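PDB 7CNE: sphingomyelinase C from Streptomyces griseocarneus, which belongs to the endonuclease/exonuclease/phosphatase family of the DNase I-like clan, whose fold packs two β-sheets face to face with helices outside. Local coordinates for residues L10-N16 / M190-D194; N57-D61 / V77-S81; W261-Q267 / Y291-A297. All blocks are in the same frame, centred on the assembly; numbering follows the deposited sequence.

In the fold
From the N terminus, the chain enters the seven-stranded sheet through strand 12-19, which packs in contact 1 on strand 188-192 of the six-stranded sheet. That contact closes a 173-residue loop and joins the two sheets. Nested inside it, contact 2 closes a loop of only 15 residues, tying helix 57-66 to the segment after strand 73-74; its centre lies about 18 Å from that of contact 1, without touching. Contact 3 follows in series, pairing strands 261-265 and 293-297 around the hairpin 273-276/281-284. Strand 293-297 is also the sheet neighbour of strand 12-19: A295 N lies 2.7 Å from V12 O, a probable hydrogen bond that couples contacts 1 and 3.

Contact 1: residues L10-N16 / M190-D194; sequences LKVLTYN and MLAGD
Between two extended strands that face each other across the β-sandwich, V12 and M190 form the apolar centre. V12 CG2 lies 3.9 Å from M190 SD, and V12 CG1 is 4.3 Å from A192 CB. V12 is in the t rotamer; M190 is m, t, m, which lifts its methyl group toward L10, so that L10 CD1 and M190 CE are 4.4 Å apart. The axes of 12-16 and 190-192 approach to 8.7 Å at 28°, near parallel, a spacing of sheets stacked face to face; alternate residues L10, V12, T14 and N16 point inward.

The chain turns a corner at G193 (phi/psi 169/177). Here the CA of T14 is 5.6 Å from the CA of G193, and T14 OG1 sits 3.3 Å from G193 CA; this hydroxyl is hydrogen-bonded to Q52. At the polar edge N16 ND2 donates to D194 OD2 (2.9 Å, 153°), with both chi1 angles t. N16 ND2 also binds E53, while D194 touches H150 and H290 and approaches a bound succinic acid. The contact thus grades from sandwich core to a buried polar edge, where an amide holds the D194 carboxylate and the bound succinic acid is consistent with a pocket.

Contact 2: residues N57-D61 / V77-S81; sequences NAAAD and VVGRS
N57 to D61 form the first turn of helix 57-66, with phi/psi near -60/-45, and meet a segment without regular helix or strand. V77 to R80 make a type II β turn: V78 is at -57/132, G79 at 90/-1, and the closing bond from R80 N to V77 O is weak at 3.3 Å. At G79 a side chain would collide with the carbonyl oxygen of V78.

First, N57 O accepts the helical bond from D61 N (2.9 Å) and a weak one from R80 NH2 (3.4 Å, 130°). A59 turns sideways and packs on helix 30-39. A60 points at the turn: its CB is 3.9 Å from R80 NH2, near the guanidinium plane, and 4.4 Å from V77 CG2, with V77 in the t rotamer. The CA atoms of A60 and V77 are 8.2 Å apart, the closest CA pair between the two segments. D61 has chi1 m: D61 OD1 accepts from both R80 NH1 and R80 NH2, each at 3.1 Å, in a forked salt bridge.

R80 NE makes a long, weak ion pair with D99. The chemistry implies a largely electrostatic join at the partly exposed edge of the contact, in which one guanidinium links a carboxylate and a helix carbonyl beside a small apolar A60-V77 touch.

Contact 3: residues W261-Q267 / Y291-A297; sequences WRNTVVQ and YPVIAGA
Antiparallel strands 261-265 and 293-297 (axes 4.5 Å apart, 161°) are interior neighbours in the seven-stranded sheet of the sandwich, flanked by strands 218-221 and 12-19. R262-G296 and T264-I294 are hydrogen-bonded pairs: R262 N to G296 O 2.9 Å, G296 N to R262 O 3.0 Å, T264 N to I294 O 2.8 Å, I294 N to T264 O 2.9 Å. V266 N to P292 O (3.0 Å) extends the ladder. In the non-hydrogen-bonded pairs W261-A297, N263-A295 and V265-V293, the side chains share the face toward strand 247-251 of the other sheet (A295 on V249).

A water donates to I294 O (2.6 Å) and bonds T264 OG1 (2.6 Å). N263 ND2 gives to R262 O (3.1 Å); V249 satisfies N263 OD1 and W261 NE1. Q267 NE2 donates to Y291 OH (3.0 Å) and E230, with Q267 CG over the Y291 ring. G296 CA lies 4.0 Å from the W261 six-membered ring centroid (CH-π). Backbone bonding thus fixes the register, while side chains add aromatic cover and polar bonds.

Contact 1: residues L10-N16 / M190-D194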
loop_
_atom_site.group_PDB
_atom_site.type_symbol
_atom_site.label_atom_id
_atom_site.label_comp_id
_atom_site.label_asym_id
_atom_site.label_seq_id
_atom_site.Cartn_x
_atom_site.Cartn_y
_atom_site.Cartn_z
ATOM N N LEU A 10 -12.883 7.383 9.852
ATOM C CA LEU A 10 -11.634 6.691 10.140
ATOM C C LEU A 10 -10.441 7.415 9.523
ATOM O O LEU A 10 -10.548 8.042 8.465
ATOM C CB LEU A 10 -11.658 5.244 9.609
ATOM C CG LEU A 10 -12.605 4.205 10.220
ATOM C CD1 LEU A 10 -12.191 2.797 9.770
ATOM C CD2 LEU A 10 -12.604 4.298 11.737
ATOM N N LYS A 11 -9.294 7.289 10.189
ATOM C CA LYS A 11 -8.016 7.803 9.711
ATOM C C LYS A 11 -7.216 6.640 9.136
ATOM O O LYS A 11 -6.958 5.664 9.846
ATOM C CB LYS A 11 -7.247 8.442 10.864
ATOM C CG LYS A 11 -6.347 9.600 10.505
ATOM C CD LYS A 11 -6.336 10.590 11.671
ATOM C CE LYS A 11 -5.679 11.893 11.280
ATOM N NZ LYS A 11 -4.344 12.072 11.933
ATOM N N VAL A 12 -6.813 6.736 7.870
ATOM C CA VAL A 12 -6.186 5.596 7.194
ATOM C C VAL A 12 -4.836 6.010 6.626
ATOM O O VAL A 12 -4.749 6.975 5.855
ATOM C CB VAL A 12 -7.086 5.022 6.087
ATOM C CG1 VAL A 12 -6.388 3.834 5.408
ATOM C CG2 VAL A 12 -8.446 4.596 6.687
ATOM N N LEU A 13 -3.789 5.276 7.006
ATOM C CA LEU A 13 -2.443 5.475 6.474
ATOM C C LEU A 13 -2.145 4.435 5.402
ATOM O O LEU A 13 -2.404 3.244 5.595
ATOM C CB LEU A 13 -1.395 5.377 7.589
ATOM C CG LEU A 13 0.069 5.175 7.192
ATOM C CD1 LEU A 13 0.664 6.453 6.566
ATOM C CD2 LEU A 13 0.899 4.735 8.401
ATOM N N THR A 14 -1.593 4.877 4.276
ATOM C CA THR A 14 -0.987 3.952 3.332
ATOM C C THR A 14 0.478 4.336 3.190
ATOM O O THR A 14 0.801 5.522 3.078
ATOM C CB THR A 14 -1.720 3.928 1.968
ATOM O OG1 THR A 14 -1.071 3.005 1.095
ATOM C CG2 THR A 14 -1.787 5.301 1.293
ATOM N N TYR A 15 1.363 3.335 3.224
ATOM C CA TYR A 15 2.803 3.592 3.243
ATOM C C TYR A 15 3.561 2.454 2.582
ATOM O O TYR A 15 3.472 1.300 3.018
ATOM C CB TYR A 15 3.302 3.781 4.676
ATOM C CG TYR A 15 4.744 4.235 4.768
ATOM C CD1 TYR A 15 5.210 5.314 4.016
ATOM C CD2 TYR A 15 5.642 3.584 5.613
ATOM C CE1 TYR A 15 6.540 5.749 4.124
ATOM C CE2 TYR A 15 6.953 4.000 5.725
ATOM C CZ TYR A 15 7.405 5.076 4.984
ATOM O OH TYR A 15 8.724 5.469 5.122
ATOM N N ASN A 16 4.328 2.782 1.549
ATOM C CA ASN A 16 5.215 1.821 0.902
ATOM C C ASN A 16 6.532 1.819 1.674
ATOM O O ASN A 16 7.264 2.810 1.653
ATOM C CB ASN A 16 5.419 2.193 -0.564
ATOM C CG ASN A 16 6.287 1.188 -1.320
ATOM O OD1 ASN A 16 7.277 0.681 -0.789
ATOM N ND2 ASN A 16 5.924 0.910 -2.577
ATOM N N MET A 190 -13.253 1.275 1.220
ATOM C CA MET A 190 -12.082 2.056 0.850
ATOM C C MET A 190 -11.046 1.178 0.156
ATOM O O MET A 190 -10.844 0.019 0.530
ATOM C CB MET A 190 -11.442 2.712 2.076
ATOM C CG MET A 190 -12.244 3.866 2.652
ATOM S SD MET A 190 -11.488 4.509 4.169
ATOM C CE MET A 190 -12.155 3.361 5.376
ATOM N N LEU A 191 -10.383 1.741 -0.851
ATOM C CA LEU A 191 -9.216 1.131 -1.482
ATOM C C LEU A 191 -7.997 1.942 -1.068
ATOM O O LEU A 191 -7.972 3.161 -1.264
ATOM C CB LEU A 191 -9.359 1.108 -3.005
ATOM C CG LEU A 191 -8.105 0.699 -3.798
ATOM C CD1 LEU A 191 -7.776 -0.768 -3.562
ATOM C CD2 LEU A 191 -8.307 0.957 -5.269
ATOM N N ALA A 192 -7.003 1.280 -0.479
ATOM C CA ALA A 192 -5.825 1.966 0.036
ATOM C C ALA A 192 -4.590 1.272 -0.507
ATOM O O ALA A 192 -4.493 0.044 -0.435
ATOM C CB ALA A 192 -5.802 1.959 1.572
ATOM N N GLY A 193 -3.655 2.034 -1.053
ATOM C CA GLY A 193 -2.432 1.396 -1.484
ATOM C C GLY A 193 -1.553 2.295 -2.321
ATOM O O GLY A 193 -1.877 3.453 -2.612
ATOM N N ASP A 194 -0.397 1.731 -2.660
ATOM C CA ASP A 194 0.460 2.238 -3.722
ATOM C C ASP A 194 -0.168 1.774 -5.030
ATOM O O ASP A 194 0.023 0.628 -5.448
ATOM C CB ASP A 194 1.879 1.700 -3.553
ATOM C CG ASP A 194 2.829 2.199 -4.615
ATOM O OD1 ASP A 194 2.376 2.831 -5.590
ATOM O OD2 ASP A 194 4.046 1.969 -4.452
#

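Contact 2: residues N57-D61 / V77-S81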
loop_
_atom_site.group_PDB
_atom_site.type_symbol
_atom_site.label_atom_id
_atom_site.label_comp_id
_atom_site.label_asym_id
_atom_site.label_seq_id
_atom_site.Cartn_x
_atom_site.Cartn_y
_atom_site.Cartn_z
ATOM N N ASN A 57 10.766 -11.077 5.404
ATOM C CA ASN A 57 9.892 -11.731 6.373
ATOM C C ASN A 57 10.197 -11.283 7.797
ATOM O O ASN A 57 9.278 -11.027 8.582
ATOM C CB ASN A 57 10.021 -13.251 6.254
ATOM C CG ASN A 57 9.273 -13.810 5.057
ATOM O OD1 ASN A 57 9.074 -13.122 4.055
ATOM N ND2 ASN A 57 8.870 -15.067 5.149
ATOM N N ALA A 58 11.480 -11.177 8.150
ATOM C CA ALA A 58 11.839 -10.851 9.526
ATOM C C ALA A 58 11.539 -9.389 9.842
ATOM O O ALA A 58 10.934 -9.083 10.875
ATOM C CB ALA A 58 13.314 -11.179 9.784
ATOM N N ALA A 59 11.942 -8.466 8.964
ATOM C CA ALA A 59 11.675 -7.057 9.251
ATOM C C ALA A 59 10.177 -6.767 9.242
ATOM O O ALA A 59 9.675 -5.996 10.077
ATOM C CB ALA A 59 12.403 -6.162 8.249
ATOM N N ALA A 60 9.442 -7.375 8.309
ATOM C CA ALA A 60 7.989 -7.230 8.314
ATOM C C ALA A 60 7.378 -7.809 9.587
ATOM O O ALA A 60 6.490 -7.196 10.186
ATOM C CB ALA A 60 7.394 -7.893 7.074
ATOM N N ASP A 61 7.828 -8.994 10.013
ATOM C CA ASP A 61 7.335 -9.564 11.268
ATOM C C ASP A 61 7.623 -8.640 12.452
ATOM O O ASP A 61 6.780 -8.478 13.341
ATOM C CB ASP A 61 7.975 -10.929 11.528
ATOM C CG ASP A 61 7.424 -12.028 10.641
ATOM O OD1 ASP A 61 6.489 -11.785 9.836
ATOM O OD2 ASP A 61 7.948 -13.156 10.763
ATOM N N VAL A 77 1.087 -11.004 5.552
ATOM C CA VAL A 77 1.542 -10.375 4.321
ATOM C C VAL A 77 0.948 -11.135 3.144
ATOM O O VAL A 77 1.054 -12.365 3.072
ATOM C CB VAL A 77 3.078 -10.349 4.255
ATOM C CG1 VAL A 77 3.537 -9.723 2.938
ATOM C CG2 VAL A 77 3.650 -9.583 5.444
ATOM N N VAL A 78 0.298 -10.409 2.229
ATOM C CA VAL A 78 -0.371 -11.036 1.095
ATOM C C VAL A 78 0.626 -11.871 0.306
ATOM O O VAL A 78 1.732 -11.412 -0.011
ATOM C CB VAL A 78 -1.009 -9.973 0.191
ATOM C CG1 VAL A 78 -1.329 -10.562 -1.191
ATOM C CG2 VAL A 78 -2.260 -9.382 0.838
ATOM N N GLY A 79 0.243 -13.107 -0.001
ATOM C CA GLY A 79 0.999 -13.940 -0.908
ATOM C C GLY A 79 2.075 -14.803 -0.281
ATOM O O GLY A 79 2.747 -15.529 -1.017
ATOM N N ARG A 80 2.277 -14.732 1.044
ATOM C CA ARG A 80 3.227 -15.632 1.703
ATOM C C ARG A 80 2.744 -17.077 1.666
ATOM O O ARG A 80 3.494 -17.985 1.286
ATOM C CB ARG A 80 3.456 -15.200 3.152
ATOM C CG ARG A 80 4.756 -14.485 3.393
ATOM C CD ARG A 80 5.069 -14.444 4.871
ATOM N NE ARG A 80 5.649 -13.161 5.242
ATOM C CZ ARG A 80 6.045 -12.843 6.470
ATOM N NH1 ARG A 80 5.933 -13.720 7.463
ATOM N NH2 ARG A 80 6.562 -11.646 6.701
ATOM N N SER A 81 1.502 -17.313 2.079
ATOM C CA SER A 81 0.928 -18.652 2.072
ATOM C C SER A 81 -0.584 -18.523 2.206
ATOM O O SER A 81 -1.125 -17.417 2.296
ATOM C CB SER A 81 1.513 -19.510 3.194
ATOM O OG SER A 81 1.016 -19.089 4.449
#

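Contact 3: residues W261-Q267 / Y291-A297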
loop_
_atom_site.group_PDB
_atom_site.type_symbol
_atom_site.label_atom_id
_atom_site.label_comp_id
_atom_site.label_asym_id
_atom_site.label_seq_id
_atom_site.Cartn_x
_atom_site.Cartn_y
_atom_site.Cartn_z
ATOM N N TRP A 261 -13.518 14.218 2.499
ATOM C CA TRP A 261 -12.476 13.207 2.586
ATOM C C TRP A 261 -11.191 13.719 1.955
ATOM O O TRP A 261 -11.195 14.211 0.821
ATOM C CB TRP A 261 -12.941 11.932 1.891
ATOM C CG TRP A 261 -11.998 10.792 2.017
ATOM C CD1 TRP A 261 -11.182 10.285 1.042
ATOM C CD2 TRP A 261 -11.786 9.988 3.181
ATOM N NE1 TRP A 261 -10.463 9.216 1.540
ATOM C CE2 TRP A 261 -10.820 9.013 2.848
ATOM C CE3 TRP A 261 -12.314 10.005 4.482
ATOM C CZ2 TRP A 261 -10.379 8.064 3.759
ATOM C CZ3 TRP A 261 -11.878 9.066 5.385
ATOM C CH2 TRP A 261 -10.913 8.107 5.025
ATOM N N ARG A 262 -10.084 13.583 2.678
ATOM C CA ARG A 262 -8.795 14.105 2.251
ATOM C C ARG A 262 -7.755 12.985 2.175
ATOM O O ARG A 262 -7.800 12.024 2.947
ATOM C CB ARG A 262 -8.330 15.213 3.224
ATOM C CG ARG A 262 -6.925 15.769 2.971
ATOM C CD ARG A 262 -6.675 17.023 3.825
ATOM N NE ARG A 262 -7.464 18.157 3.341
ATOM C CZ ARG A 262 -7.291 19.419 3.720
ATOM N NH1 ARG A 262 -6.368 19.731 4.627
ATOM N NH2 ARG A 262 -8.056 20.370 3.201
ATOM N N ASN A 263 -6.831 13.104 1.220
ATOM C CA ASN A 263 -5.551 12.386 1.237
ATOM C C ASN A 263 -4.458 13.432 1.425
ATOM O O ASN A 263 -4.339 14.348 0.602
ATOM C CB ASN A 263 -5.282 11.623 -0.073
ATOM C CG ASN A 263 -6.137 10.361 -0.255
ATOM O OD1 ASN A 263 -5.890 9.586 -1.187
ATOM N ND2 ASN A 263 -7.141 10.161 0.597
ATOM N N THR A 264 -3.655 13.303 2.477
ATOM C CA THR A 264 -2.544 14.223 2.717
ATOM C C THR A 264 -1.218 13.491 2.543
ATOM O O THR A 264 -0.961 12.488 3.221
ATOM C CB THR A 264 -2.629 14.843 4.112
ATOM O OG1 THR A 264 -3.889 15.505 4.248
ATOM C CG2 THR A 264 -1.513 15.860 4.307
ATOM N N VAL A 265 -0.387 13.985 1.630
ATOM C CA VAL A 265 0.965 13.463 1.457
ATOM C C VAL A 265 1.859 14.142 2.488
ATOM O O VAL A 265 1.978 15.371 2.503
ATOM C CB VAL A 265 1.477 13.707 0.031
ATOM C CG1 VAL A 265 2.830 13.010 -0.180
ATOM C CG2 VAL A 265 0.437 13.239 -1.009
ATOM N N VAL A 266 2.477 13.353 3.358
ATOM C CA VAL A 266 3.179 13.877 4.528
ATOM C C VAL A 266 4.671 13.674 4.310
ATOM O O VAL A 266 5.167 12.542 4.373
ATOM C CB VAL A 266 2.716 13.199 5.824
ATOM C CG1 VAL A 266 3.576 13.655 6.982
ATOM C CG2 VAL A 266 1.238 13.489 6.095
ATOM N N GLN A 267 5.396 14.771 4.081
ATOM C CA GLN A 267 6.845 14.723 3.849
ATOM C C GLN A 267 7.576 14.777 5.193
ATOM O O GLN A 267 8.080 15.814 5.623
ATOM C CB GLN A 267 7.256 15.863 2.924
ATOM C CG GLN A 267 8.726 15.899 2.519
ATOM C CD GLN A 267 9.034 17.089 1.633
ATOM O OE1 GLN A 267 8.707 18.224 1.970
ATOM N NE2 GLN A 267 9.626 16.830 0.474
ATOM N N TYR A 291 6.559 8.865 0.327
ATOM C CA TYR A 291 6.037 9.516 1.509
ATOM C C TYR A 291 4.738 8.850 1.946
ATOM O O TYR A 291 3.954 8.396 1.108
ATOM C CB TYR A 291 5.779 11.003 1.244
ATOM C CG TYR A 291 7.046 11.787 0.971
ATOM C CD1 TYR A 291 8.157 11.674 1.811
ATOM C CD2 TYR A 291 7.133 12.639 -0.128
ATOM C CE1 TYR A 291 9.327 12.407 1.556
ATOM C CE2 TYR A 291 8.290 13.363 -0.391
ATOM C CZ TYR A 291 9.379 13.243 0.451
ATOM O OH TYR A 291 10.518 13.970 0.179
ATOM N N PRO A 292 4.495 8.778 3.253
ATOM C CA PRO A 292 3.201 8.286 3.733
ATOM C C PRO A 292 2.064 9.195 3.285
ATOM O O PRO A 292 2.217 10.412 3.145
ATOM C CB PRO A 292 3.360 8.307 5.259
ATOM C CG PRO A 292 4.370 9.413 5.502
ATOM C CD PRO A 292 5.354 9.244 4.357
ATOM N N VAL A 293 0.911 8.580 3.043
ATOM C CA VAL A 293 -0.317 9.298 2.737
ATOM C C VAL A 293 -1.309 8.990 3.847
ATOM O O VAL A 293 -1.598 7.820 4.125
ATOM C CB VAL A 293 -0.881 8.906 1.362
ATOM C CG1 VAL A 293 -2.298 9.456 1.186
ATOM C CG2 VAL A 293 0.047 9.403 0.267
ATOM N N ILE A 294 -1.813 10.031 4.493
ATOM C CA ILE A 294 -2.776 9.891 5.571
ATOM C C ILE A 294 -4.103 10.424 5.064
ATOM O O ILE A 294 -4.188 11.563 4.584
ATOM C CB ILE A 294 -2.320 10.617 6.843
ATOM C CG1 ILE A 294 -1.083 9.914 7.416
ATOM C CG2 ILE A 294 -3.467 10.651 7.867
ATOM C CD1 ILE A 294 -0.321 10.734 8.423
ATOM N N ALA A 295 -5.129 9.591 5.153
ATOM C CA ALA A 295 -6.456 9.908 4.657
ATOM C C ALA A 295 -7.428 10.052 5.813
ATOM O O ALA A 295 -7.416 9.243 6.744
ATOM C CB ALA A 295 -6.960 8.818 3.720
ATOM N N GLY A 296 -8.305 11.044 5.729
ATOM C CA GLY A 296 -9.329 11.180 6.746
ATOM C C GLY A 296 -10.228 12.353 6.433
ATOM O O GLY A 296 -9.945 13.168 5.549
ATOM N N ALA A 297 -11.333 12.419 7.173
ATOM C CA ALA A 297 -12.259 13.527 7.014
ATOM C C ALA A 297 -11.588 14.805 7.485
ATOM O O ALA A 297 -11.016 14.858 8.579
ATOM C CB ALA A 297 -13.551 13.282 7.797
HETATM O O HOH W 1 -5.395 13.748 5.426
#